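Local atomic coordinates of exoglucanase A (Cellulomonas fimi, PDB entry 7CBD), a protein that hydrolyses the beta-1,4-glucosidic linkages of cellulose with inversion of anomeric configuration, releasing cellobiose from the non-reducing chain ends. Residues 96-101 / 166-170; 178-182 / 221-226; 230-236 / 293-299; 240-244 / 306-310. All coordinates share one frame. Residues are numbered along the deposited sequence.

Contact 1: residues 96-101 / 166-170; sequences LPGRDC and AAPYY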
loop_
_atom_site.group_PDB
_atom_site.type_symbol
_atom_site.label_atom_id
_atom_site.label_comp_id
_atom_site.label_asym_id
_atom_site.label_seq_id
_atom_site.Cartn_x
_atom_site.Cartn_y
_atom_site.Cartn_z
ATOM N N LEU A 96 1.567 7.986 -13.029
ATOM C CA LEU A 96 0.630 8.837 -13.758
ATOM C C LEU A 96 1.198 10.240 -13.957
ATOM O O LEU A 96 1.937 10.754 -13.106
ATOM C CB LEU A 96 -0.689 8.984 -13.006
ATOM C CG LEU A 96 -1.691 7.863 -13.226
ATOM C CD1 LEU A 96 -2.779 7.940 -12.186
ATOM C CD2 LEU A 96 -2.285 7.886 -14.618
ATOM N N PRO A 97 0.841 10.901 -15.056
ATOM C CA PRO A 97 1.118 12.340 -15.159
ATOM C C PRO A 97 0.497 13.062 -13.971
ATOM O O PRO A 97 -0.624 12.759 -13.563
ATOM C CB PRO A 97 0.438 12.741 -16.478
ATOM C CG PRO A 97 0.319 11.449 -17.244
ATOM C CD PRO A 97 0.076 10.398 -16.211
ATOM N N GLY A 98 1.244 14.007 -13.402
ATOM C CA GLY A 98 0.762 14.727 -12.237
ATOM C C GLY A 98 0.599 13.864 -11.005
ATOM O O GLY A 98 -0.244 14.162 -10.150
ATOM N N ARG A 99 1.403 12.803 -10.886
ATOM C CA ARG A 99 1.279 11.848 -9.792
ATOM C C ARG A 99 1.281 12.550 -8.440
ATOM O O ARG A 99 1.996 13.531 -8.231
ATOM C CB ARG A 99 2.460 10.875 -9.835
ATOM C CG ARG A 99 2.134 9.483 -9.330
ATOM C CD ARG A 99 3.355 8.579 -9.344
ATOM N NE ARG A 99 4.320 8.987 -8.334
ATOM C CZ ARG A 99 5.542 8.484 -8.220
ATOM N NH1 ARG A 99 5.961 7.533 -9.050
ATOM N NH2 ARG A 99 6.348 8.932 -7.267
ATOM N N ASP A 100 0.467 12.034 -7.520
ATOM C CA ASP A 100 0.412 12.526 -6.140
ATOM C C ASP A 100 0.097 14.023 -6.097
ATOM O O ASP A 100 0.835 14.821 -5.519
ATOM C CB ASP A 100 1.708 12.218 -5.382
ATOM C CG ASP A 100 2.166 10.790 -5.567
ATOM O OD1 ASP A 100 1.493 9.867 -5.065
ATOM O OD2 ASP A 100 3.201 10.579 -6.227
ATOM N N CYS A 101 -1.030 14.392 -6.708
ATOM C CA CYS A 101 -1.306 15.807 -6.954
ATOM C C CYS A 101 -1.519 16.622 -5.685
ATOM O O CYS A 101 -1.339 17.844 -5.720
ATOM C CB CYS A 101 -2.496 15.969 -7.896
ATOM S SG CYS A 101 -4.058 15.298 -7.276
ATOM N N ALA A 166 -4.384 17.520 -12.882
ATOM C CA ALA A 166 -4.110 16.097 -13.042
ATOM C C ALA A 166 -5.357 15.306 -13.407
ATOM O O ALA A 166 -5.243 14.242 -14.023
ATOM C CB ALA A 166 -3.491 15.532 -11.761
ATOM N N ALA A 167 -6.541 15.809 -13.039
ATOM C CA ALA A 167 -7.792 15.062 -13.180
ATOM C C ALA A 167 -7.991 14.408 -14.540
ATOM O O ALA A 167 -8.233 13.190 -14.577
ATOM C CB ALA A 167 -8.992 15.926 -12.761
ATOM N N PRO A 168 -7.919 15.116 -15.670
ATOM C CA PRO A 168 -8.129 14.419 -16.946
ATOM C C PRO A 168 -7.074 13.364 -17.217
ATOM O O PRO A 168 -7.373 12.341 -17.844
ATOM C CB PRO A 168 -8.104 15.551 -17.981
ATOM C CG PRO A 168 -7.345 16.649 -17.319
ATOM C CD PRO A 168 -7.693 16.560 -15.869
ATOM N N TYR A 169 -5.854 13.564 -16.721
ATOM C CA TYR A 169 -4.792 12.597 -16.956
ATOM C C TYR A 169 -4.910 11.377 -16.057
ATOM O O TYR A 169 -4.553 10.277 -16.480
ATOM C CB TYR A 169 -3.432 13.279 -16.833
ATOM C CG TYR A 169 -3.338 14.436 -17.791
ATOM C CD1 TYR A 169 -3.318 14.215 -19.160
ATOM C CD2 TYR A 169 -3.319 15.745 -17.337
ATOM C CE1 TYR A 169 -3.254 15.261 -20.051
ATOM C CE2 TYR A 169 -3.256 16.797 -18.218
ATOM C CZ TYR A 169 -3.225 16.550 -19.573
ATOM O OH TYR A 169 -3.165 17.596 -20.457
ATOM N N TYR A 170 -5.420 11.536 -14.833
ATOM C CA TYR A 170 -5.702 10.355 -14.022
ATOM C C TYR A 170 -6.785 9.515 -14.679
ATOM O O TYR A 170 -6.661 8.291 -14.774
ATOM C CB TYR A 170 -6.147 10.746 -12.613
ATOM C CG TYR A 170 -5.092 11.305 -11.680
ATOM C CD1 TYR A 170 -5.418 11.577 -10.360
ATOM C CD2 TYR A 170 -3.788 11.570 -12.100
ATOM C CE1 TYR A 170 -4.493 12.104 -9.477
ATOM C CE2 TYR A 170 -2.835 12.094 -11.212
ATOM C CZ TYR A 170 -3.207 12.369 -9.905
ATOM O OH TYR A 170 -2.313 12.911 -9.004
#
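Tyr170, in an m rotamer on helix 161-182, reaches off the helix into the loop 96-101 after strand 87-93. Its OH donates to Gly98 O (2.7 Å) and accepts a weak bond from Cys101 N (3.0 Å), so one hydroxyl ties both ends of a short backbone arc. Gly98, with positive phi, is the third residue of the type II turn Leu96-Arg99; a CB there would crowd Ala166 CB. Leu96 (m, t) sets CD1 3.8 Å from Tyr170 CD2, Pro97 CB packs on Tyr169 CB at 3.9 Å, and the Tyr169 side chain leads away, its OH hydrogen-bonded to Asp114. Cys101 (p) lies with SG 3.9 Å from Tyr170 CE1, a sulfur-aromatic contact, and is disulfide-bonded to Cys163 at the start of the same helix. Arg99 and Asp100 point away from the helix: Arg99 NE bridges to Asp100 OD2 (2.9 Å), and Asp100 OD1 bonds Tyr94. Asp100 lies close to Asp149, the predicted proton donor, consistent with a disulfide-anchored loop beside the active site of a family 6 glycoside hydrolase.

Contact 2: residues 178-182 / 221-226; sequences LDKLH and AGFASI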
loop_
_atom_site.group_PDB
_atom_site.type_symbol
_atom_site.label_atom_id
_atom_site.label_comp_id
_atom_site.label_asym_id
_atom_site.label_seq_id
_atom_site.Cartn_x
_atom_site.Cartn_y
_atom_site.Cartn_z
ATOM N N LEU A 178 -5.696 0.199 -17.565
ATOM C CA LEU A 178 -6.667 -0.885 -17.452
ATOM C C LEU A 178 -6.911 -1.562 -18.795
ATOM O O LEU A 178 -6.967 -2.796 -18.872
ATOM C CB LEU A 178 -7.978 -0.358 -16.873
ATOM C CG LEU A 178 -7.956 0.055 -15.399
ATOM C CD1 LEU A 178 -9.284 0.682 -15.044
ATOM C CD2 LEU A 178 -7.683 -1.128 -14.493
ATOM N N ASP A 179 -7.055 -0.776 -19.868
ATOM C CA ASP A 179 -7.303 -1.362 -21.183
ATOM C C ASP A 179 -6.146 -2.259 -21.603
ATOM O O ASP A 179 -6.351 -3.390 -22.068
ATOM C CB ASP A 179 -7.503 -0.262 -22.234
ATOM C CG ASP A 179 -8.883 0.392 -22.183
ATOM O OD1 ASP A 179 -9.827 -0.176 -21.582
ATOM O OD2 ASP A 179 -9.025 1.486 -22.775
ATOM N N LYS A 180 -4.912 -1.767 -21.452
ATOM C CA LYS A 180 -3.750 -2.530 -21.901
ATOM C C LYS A 180 -3.522 -3.760 -21.037
ATOM O O LYS A 180 -3.180 -4.830 -21.549
ATOM C CB LYS A 180 -2.509 -1.640 -21.902
ATOM C CG LYS A 180 -2.561 -0.553 -22.962
ATOM C CD LYS A 180 -2.245 -1.108 -24.335
ATOM C CE LYS A 180 -0.769 -1.483 -24.432
ATOM N NZ LYS A 180 -0.313 -1.725 -25.835
ATOM N N LEU A 181 -3.688 -3.624 -19.721
ATOM C CA LEU A 181 -3.389 -4.728 -18.820
ATOM C C LEU A 181 -4.504 -5.764 -18.809
ATOM O O LEU A 181 -4.234 -6.970 -18.755
ATOM C CB LEU A 181 -3.125 -4.200 -17.413
ATOM C CG LEU A 181 -1.848 -3.374 -17.276
ATOM C CD1 LEU A 181 -1.726 -2.798 -15.887
ATOM C CD2 LEU A 181 -0.636 -4.202 -17.590
ATOM N N HIS A 182 -5.765 -5.321 -18.839
ATOM C CA HIS A 182 -6.847 -6.297 -18.842
ATOM C C HIS A 182 -6.846 -7.161 -20.103
ATOM O O HIS A 182 -7.350 -8.289 -20.077
ATOM C CB HIS A 182 -8.203 -5.626 -18.650
ATOM C CG HIS A 182 -9.341 -6.585 -18.752
ATOM N ND1 HIS A 182 -9.532 -7.602 -17.842
ATOM C CD2 HIS A 182 -10.299 -6.736 -19.693
ATOM C CE1 HIS A 182 -10.582 -8.319 -18.201
ATOM N NE2 HIS A 182 -11.065 -7.813 -19.321
ATOM N N ALA A 221 -13.476 -2.910 -21.876
ATOM C CA ALA A 221 -14.144 -4.083 -21.323
ATOM C C ALA A 221 -15.143 -3.752 -20.217
ATOM O O ALA A 221 -15.773 -4.664 -19.668
ATOM C CB ALA A 221 -13.116 -5.104 -20.833
ATOM N N GLY A 222 -15.299 -2.479 -19.866
ATOM C CA GLY A 222 -16.260 -2.127 -18.834
ATOM C C GLY A 222 -15.833 -2.640 -17.473
ATOM O O GLY A 222 -14.652 -2.616 -17.108
ATOM N N PHE A 223 -16.810 -3.132 -16.711
ATOM C CA PHE A 223 -16.527 -3.551 -15.344
ATOM C C PHE A 223 -15.526 -4.698 -15.286
ATOM O O PHE A 223 -14.786 -4.818 -14.306
ATOM C CB PHE A 223 -17.827 -3.871 -14.607
ATOM C CG PHE A 223 -18.625 -2.642 -14.265
ATOM C CD1 PHE A 223 -18.253 -1.838 -13.199
ATOM C CD2 PHE A 223 -19.712 -2.260 -15.038
ATOM C CE1 PHE A 223 -18.963 -0.684 -12.897
ATOM C CE2 PHE A 223 -20.428 -1.110 -14.743
ATOM C CZ PHE A 223 -20.055 -0.323 -13.669
ATOM N N ALA A 224 -15.446 -5.519 -16.333
ATOM C CA ALA A 224 -14.484 -6.619 -16.338
ATOM C C ALA A 224 -13.034 -6.148 -16.283
ATOM O O ALA A 224 -12.143 -6.950 -15.972
ATOM C CB ALA A 224 -14.692 -7.489 -17.576
ATOM N N SER A 225 -12.772 -4.876 -16.590
ATOM C CA SER A 225 -11.400 -4.371 -16.586
ATOM C C SER A 225 -10.778 -4.363 -15.202
ATOM O O SER A 225 -9.546 -4.365 -15.095
ATOM C CB SER A 225 -11.365 -2.948 -17.131
ATOM O OG SER A 225 -11.807 -2.915 -18.472
ATOM N N ILE A 226 -11.594 -4.317 -14.155
ATOM C CA ILE A 226 -11.121 -4.183 -12.785
ATOM C C ILE A 226 -11.489 -5.449 -12.027
ATOM O O ILE A 226 -12.673 -5.736 -11.816
ATOM C CB ILE A 226 -11.723 -2.939 -12.112
ATOM C CG1 ILE A 226 -11.288 -1.670 -12.851
ATOM C CG2 ILE A 226 -11.324 -2.874 -10.652
ATOM C CD1 ILE A 226 -12.059 -0.426 -12.450
HETATM O O HOH W 1 -10.651 -2.698 -20.946
#
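Leu178, one turn before the end of helix 161-182, points into the loop 221-226 and opens the contact: its CD1 meets Ile226 CG1 at 3.8 Å, and its CD2 lies 3.8 Å from Ser225 O, with Val215 of helix 202-218 and Asn189 of strand 187-192 packed around it. At Asp179 the CA-to-CB bond points away, yet the carboxylate swings back to the loop. Its OD1 accepts from water 1 (2.7 Å), which accepts from Ala221 N (3.0 Å) and also bonds Ser225 OG (2.7 Å). Asp179 further holds Thr220 N and forms a salt bridge with Lys175, while Ser225 OG bonds Thr219. His182, in a t rotamer, lays its ring along the 3-10 turn 223-225: Ser225 CA sits over one face, 3.9 Å from the ring centroid, as a CH-pi contact, and Ala224 O approaches the same ring with 3.0 Å to CE1. Ala221 CB comes within 3.4 Å of His182 CD2. The contact thus joins the C-terminal end of one helix to the loop leading from the next long helix into strand 228-231, at the periphery of the alpha/beta barrel characteristic of family 6 glycoside hydrolases.

Contact 3: residues 230-236 / 293-299; sequences VSDVANT and LVDTSRN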
loop_
_atom_site.group_PDB
_atom_site.type_symbol
_atom_site.label_atom_id
_atom_site.label_comp_id
_atom_site.label_asym_id
_atom_site.label_seq_id
_atom_site.Cartn_x
_atom_site.Cartn_y
_atom_site.Cartn_z
ATOM N N VAL A 230 -7.638 -2.484 -3.763
ATOM C CA VAL A 230 -6.637 -2.654 -2.710
ATOM C C VAL A 230 -6.572 -1.397 -1.847
ATOM O O VAL A 230 -6.493 -0.277 -2.370
ATOM C CB VAL A 230 -5.250 -3.045 -3.275
ATOM C CG1 VAL A 230 -4.774 -2.079 -4.352
ATOM C CG2 VAL A 230 -4.225 -3.191 -2.160
ATOM N N SER A 231 -6.631 -1.587 -0.529
ATOM C CA SER A 231 -6.571 -0.481 0.416
ATOM C C SER A 231 -5.273 -0.504 1.216
ATOM O O SER A 231 -4.573 -1.522 1.293
ATOM C CB SER A 231 -7.777 -0.479 1.367
ATOM O OG SER A 231 -7.560 -1.314 2.494
ATOM N N ASP A 232 -4.959 0.654 1.798
ATOM C CA ASP A 232 -3.864 0.841 2.741
ATOM C C ASP A 232 -2.497 0.772 2.079
ATOM O O ASP A 232 -1.488 0.647 2.800
ATOM C CB ASP A 232 -3.932 -0.160 3.910
ATOM C CG ASP A 232 -3.702 0.468 5.278
ATOM O OD1 ASP A 232 -3.689 1.709 5.415
ATOM O OD2 ASP A 232 -3.571 -0.329 6.241
ATOM N N VAL A 233 -2.403 0.850 0.741
ATOM C CA VAL A 233 -1.067 0.705 0.168
ATOM C C VAL A 233 -0.155 1.837 0.608
ATOM O O VAL A 233 -0.503 3.029 0.569
ATOM C CB VAL A 233 -0.978 0.287 -1.316
ATOM C CG1 VAL A 233 -2.309 -0.102 -1.961
ATOM C CG2 VAL A 233 -0.085 1.178 -2.115
ATOM N N ALA A 234 1.001 1.445 1.110
ATOM C CA ALA A 234 2.017 2.340 1.640
ATOM C C ALA A 234 1.536 3.154 2.827
ATOM O O ALA A 234 2.206 4.108 3.215
ATOM C CB ALA A 234 2.620 3.244 0.559
ATOM N N ASN A 235 0.406 2.794 3.429
ATOM C CA ASN A 235 -0.116 3.477 4.602
ATOM C C ASN A 235 -0.026 2.556 5.809
ATOM O O ASN A 235 0.533 1.455 5.744
ATOM C CB ASN A 235 -1.536 4.011 4.351
ATOM C CG ASN A 235 -1.827 5.286 5.138
ATOM O OD1 ASN A 235 -2.141 5.236 6.327
ATOM N ND2 ASN A 235 -1.702 6.431 4.484
ATOM N N THR A 236 -0.553 3.035 6.933
ATOM C CA THR A 236 -0.396 2.365 8.212
ATOM C C THR A 236 -1.704 2.194 8.970
ATOM O O THR A 236 -1.675 1.701 10.099
ATOM C CB THR A 236 0.619 3.104 9.099
ATOM O OG1 THR A 236 0.174 4.448 9.317
ATOM C CG2 THR A 236 1.987 3.134 8.441
ATOM N N LEU A 293 -8.152 -6.348 -1.373
ATOM C CA LEU A 293 -6.858 -6.600 -0.758
ATOM C C LEU A 293 -6.584 -5.509 0.266
ATOM O O LEU A 293 -7.021 -4.370 0.092
ATOM C CB LEU A 293 -5.722 -6.542 -1.786
ATOM C CG LEU A 293 -5.798 -7.470 -2.992
ATOM C CD1 LEU A 293 -4.679 -7.138 -3.958
ATOM C CD2 LEU A 293 -5.706 -8.930 -2.556
ATOM N N VAL A 294 -5.857 -5.850 1.333
ATOM C CA VAL A 294 -5.290 -4.857 2.239
ATOM C C VAL A 294 -3.777 -5.022 2.236
ATOM O O VAL A 294 -3.278 -6.142 2.393
ATOM C CB VAL A 294 -5.839 -4.969 3.676
ATOM C CG1 VAL A 294 -5.209 -3.894 4.558
ATOM C CG2 VAL A 294 -7.340 -4.829 3.696
ATOM N N ASP A 295 -3.058 -3.911 2.053
ATOM C CA ASP A 295 -1.614 -3.864 2.244
ATOM C C ASP A 295 -1.349 -3.846 3.743
ATOM O O ASP A 295 -1.582 -2.828 4.406
ATOM C CB ASP A 295 -1.056 -2.600 1.596
ATOM C CG ASP A 295 0.462 -2.512 1.676
ATOM O OD1 ASP A 295 1.091 -3.408 2.276
ATOM O OD2 ASP A 295 1.034 -1.551 1.123
ATOM N N THR A 296 -0.877 -4.975 4.276
ATOM C CA THR A 296 -0.612 -5.140 5.703
ATOM C C THR A 296 0.867 -4.962 6.047
ATOM O O THR A 296 1.302 -5.333 7.146
ATOM C CB THR A 296 -1.114 -6.509 6.172
ATOM O OG1 THR A 296 -0.522 -7.531 5.362
ATOM C CG2 THR A 296 -2.628 -6.598 6.053
ATOM N N SER A 297 1.637 -4.355 5.141
ATOM C CA SER A 297 3.081 -4.257 5.320
ATOM C C SER A 297 3.469 -3.501 6.584
ATOM O O SER A 297 4.470 -3.845 7.227
ATOM C CB SER A 297 3.706 -3.591 4.099
ATOM O OG SER A 297 3.072 -2.361 3.778
ATOM N N ARG A 298 2.729 -2.439 6.930
ATOM C CA ARG A 298 3.191 -1.540 7.981
ATOM C C ARG A 298 2.058 -1.060 8.880
ATOM O O ARG A 298 2.158 0.019 9.477
ATOM C CB ARG A 298 3.974 -0.351 7.400
ATOM C CG ARG A 298 5.182 -0.772 6.569
ATOM C CD ARG A 298 6.000 0.408 6.080
ATOM N NE ARG A 298 5.183 1.283 5.241
ATOM C CZ ARG A 298 5.619 2.406 4.673
ATOM N NH1 ARG A 298 6.876 2.809 4.862
ATOM N NH2 ARG A 298 4.793 3.139 3.931
ATOM N N ASN A 299 0.993 -1.854 9.026
ATOM C CA ASN A 299 -0.196 -1.429 9.759
ATOM C C ASN A 299 -0.420 -2.209 11.053
ATOM O O ASN A 299 -1.533 -2.197 11.587
ATOM C CB ASN A 299 -1.451 -1.444 8.875
ATOM C CG ASN A 299 -1.864 -2.842 8.447
ATOM O OD1 ASN A 299 -1.240 -3.833 8.815
ATOM N ND2 ASN A 299 -2.929 -2.921 7.653
HETATM O O HOH W 2 2.659 0.443 4.211
HETATM O O HOH W 3 0.251 -1.354 5.854
#
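Ladder bonds run from Ser231 N to Leu293 O and from Asp295 N to Ser231 O, both 2.9 Å. They join neighbouring parallel strands, 228-231 and 291-295, of the family 6 barrel sheet; the segments continue into the loops that leave the C-terminal ends. Beyond the strands side chains take over: Asp295 OD2 accepts from Ala234 N (3.0 Å) in the type II turn Asp232-Asn235, and its OD1 receives Ser297 N (3.1 Å) in an Asx turn. Asn299 ND2 donates to Asp232 OD2 (3.0 Å). Arg298 NH2 gives a weak bond to Ala234 O (2.9 Å) and also forms a salt bridge with Asp371, a predicted catalytic residue. Two waters fill the gap between the loops. Both donate to Asn235 O; water 2 also donates to Ser297 OG and accepts from Arg298 NE, while water 3 donates to Asp295 O and accepts from Arg298 N. Packing comes last. Ser231 and Val294 share the sheet face toward helix 270-283, and Thr236 CG2 lies 4.1 Å from Arg298 CB. On the other face Val230 CG2 rests 3.7 Å from Leu293 CB.

Contact 4: residues 240-244 / 306-310; sequences EEPLL and RPTSI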
loop_
_atom_site.group_PDB
_atom_site.type_symbol
_atom_site.label_atom_id
_atom_site.label_comp_id
_atom_site.label_asym_id
_atom_site.label_seq_id
_atom_site.Cartn_x
_atom_site.Cartn_y
_atom_site.Cartn_z
ATOM N N GLU A 240 -7.411 -3.887 12.108
ATOM C CA GLU A 240 -8.526 -3.806 13.038
ATOM C C GLU A 240 -8.111 -2.962 14.233
ATOM O O GLU A 240 -6.942 -2.957 14.635
ATOM C CB GLU A 240 -8.952 -5.188 13.558
ATOM C CG GLU A 240 -9.703 -6.023 12.541
ATOM C CD GLU A 240 -10.485 -7.154 13.174
ATOM O OE1 GLU A 240 -9.848 -8.111 13.652
ATOM O OE2 GLU A 240 -11.735 -7.084 13.190
ATOM N N GLU A 241 -9.084 -2.238 14.791
ATOM C CA GLU A 241 -8.914 -1.604 16.089
ATOM C C GLU A 241 -9.558 -2.516 17.124
ATOM O O GLU A 241 -10.786 -2.492 17.287
ATOM C CB GLU A 241 -9.562 -0.218 16.108
ATOM C CG GLU A 241 -8.716 0.867 15.446
ATOM C CD GLU A 241 -7.478 1.244 16.249
ATOM O OE1 GLU A 241 -7.271 0.695 17.356
ATOM O OE2 GLU A 241 -6.701 2.094 15.771
ATOM N N PRO A 242 -8.786 -3.338 17.840
ATOM C CA PRO A 242 -9.400 -4.385 18.676
ATOM C C PRO A 242 -10.180 -3.849 19.863
ATOM O O PRO A 242 -11.162 -4.473 20.285
ATOM C CB PRO A 242 -8.192 -5.211 19.138
ATOM C CG PRO A 242 -7.036 -4.247 19.068
ATOM C CD PRO A 242 -7.314 -3.394 17.864
ATOM N N LEU A 243 -9.755 -2.726 20.431
ATOM C CA LEU A 243 -10.433 -2.155 21.583
ATOM C C LEU A 243 -11.535 -1.197 21.167
ATOM O O LEU A 243 -12.560 -1.104 21.848
ATOM C CB LEU A 243 -9.416 -1.464 22.500
ATOM C CG LEU A 243 -8.238 -2.340 22.953
ATOM C CD1 LEU A 243 -7.289 -1.545 23.847
ATOM C CD2 LEU A 243 -8.718 -3.602 23.668
ATOM N N LEU A 244 -11.370 -0.527 20.033
ATOM C CA LEU A 244 -12.378 0.387 19.503
ATOM C C LEU A 244 -13.154 -0.295 18.377
ATOM O O LEU A 244 -13.139 0.135 17.222
ATOM C CB LEU A 244 -11.711 1.675 19.029
ATOM C CG LEU A 244 -10.918 2.457 20.081
ATOM C CD1 LEU A 244 -10.212 3.651 19.458
ATOM C CD2 LEU A 244 -11.838 2.905 21.212
ATOM N N ARG A 306 1.413 -0.597 22.222
ATOM C CA ARG A 306 0.083 -1.044 21.818
ATOM C C ARG A 306 -0.776 -1.271 23.053
ATOM O O ARG A 306 -0.385 -2.052 23.935
ATOM C CB ARG A 306 0.173 -2.335 21.007
ATOM C CG ARG A 306 -1.179 -2.852 20.524
ATOM C CD ARG A 306 -1.054 -4.217 19.882
ATOM N NE ARG A 306 -2.312 -4.704 19.317
ATOM C CZ ARG A 306 -2.720 -4.471 18.071
ATOM N NH1 ARG A 306 -1.988 -3.717 17.255
ATOM N NH2 ARG A 306 -3.873 -4.978 17.649
ATOM N N PRO A 307 -1.928 -0.620 23.174
ATOM C CA PRO A 307 -2.789 -0.890 24.328
ATOM C C PRO A 307 -3.310 -2.313 24.259
ATOM O O PRO A 307 -3.588 -2.839 23.180
ATOM C CB PRO A 307 -3.916 0.139 24.185
ATOM C CG PRO A 307 -3.937 0.491 22.746
ATOM C CD PRO A 307 -2.523 0.363 22.250
ATOM N N THR A 308 -3.398 -2.951 25.426
ATOM C CA THR A 308 -3.781 -4.352 25.517
ATOM C C THR A 308 -5.144 -4.570 26.154
ATOM O O THR A 308 -5.673 -5.684 26.075
ATOM C CB THR A 308 -2.719 -5.145 26.295
ATOM O OG1 THR A 308 -2.363 -4.427 27.482
ATOM C CG2 THR A 308 -1.474 -5.352 25.436
ATOM N N SER A 309 -5.716 -3.553 26.789
ATOM C CA SER A 309 -7.050 -3.653 27.356
ATOM C C SER A 309 -7.652 -2.259 27.393
ATOM O O SER A 309 -6.945 -1.256 27.273
ATOM C CB SER A 309 -7.028 -4.279 28.753
ATOM O OG SER A 309 -6.286 -3.474 29.648
ATOM N N ILE A 310 -8.975 -2.205 27.542
ATOM C CA ILE A 310 -9.672 -0.926 27.499
ATOM C C ILE A 310 -9.333 -0.118 28.743
ATOM O O ILE A 310 -9.487 -0.589 29.879
ATOM C CB ILE A 310 -11.187 -1.135 27.348
ATOM C CG1 ILE A 310 -11.528 -1.575 25.923
ATOM C CG2 ILE A 310 -11.941 0.145 27.690
ATOM C CD1 ILE A 310 -12.995 -1.906 25.722
HETATM O O HOH W 4 -4.489 -4.197 14.873
#
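Leu243 lays its side chain across the bend 307-310, with CD1 3.8 Å from Pro307 CB and 3.5 Å from Ser309 O, and CB 4.0 Å from Ile310 CG1. It is the most heavily covered residue of either segment, and its m, t rotamer brings CD1 against both Pro307 and Ser309. Next to it Pro242 CG lies 3.5 Å from Arg306 NH2. Direct polar links between the segments are absent; instead water 4 accepts from Arg306 NH2 (2.9 Å) and donates to Glu240 O (2.8 Å). Arg306, stretched out with chi1 to chi3 all t, also bonds Trp301 O through NH1 and makes a cation-pi contact with Tyr428. Helix 316-323 backs the pair, Asn323 touching Leu243 and Tyr319 touching Ile310, while Glu241 binds the backbone of Val325 and Asp326 just beyond that helix. The result is a largely exposed loop-to-loop contact away from the catalytic aspartates, joining the long excursions that follow barrel strands 228-231 and 291-295 in this family 6 catalytic domain.

All four contacts lie in the family 6 catalytic domain of a longer enzyme. Contacts 1 and 2 both use helix 161-182, one near its start and one at its end, with centres about 19 Å apart; contact 1 closes before contact 2 opens, and contact 2 before contact 3. Contact 3 lies near the centre of the chain, its centre 22 to 23 Å from those of both. The loop 221-226 of contact 2 runs into strand 228-231 of contact 3. Contacts 3 and 4 cross along the chain, pairing the same two strand-loop units with centres about 19 Å apart. Contacts 1 and 3 thus bring loops near the two predicted catalytic aspartates, whereas 2 and 4 join peripheral parts.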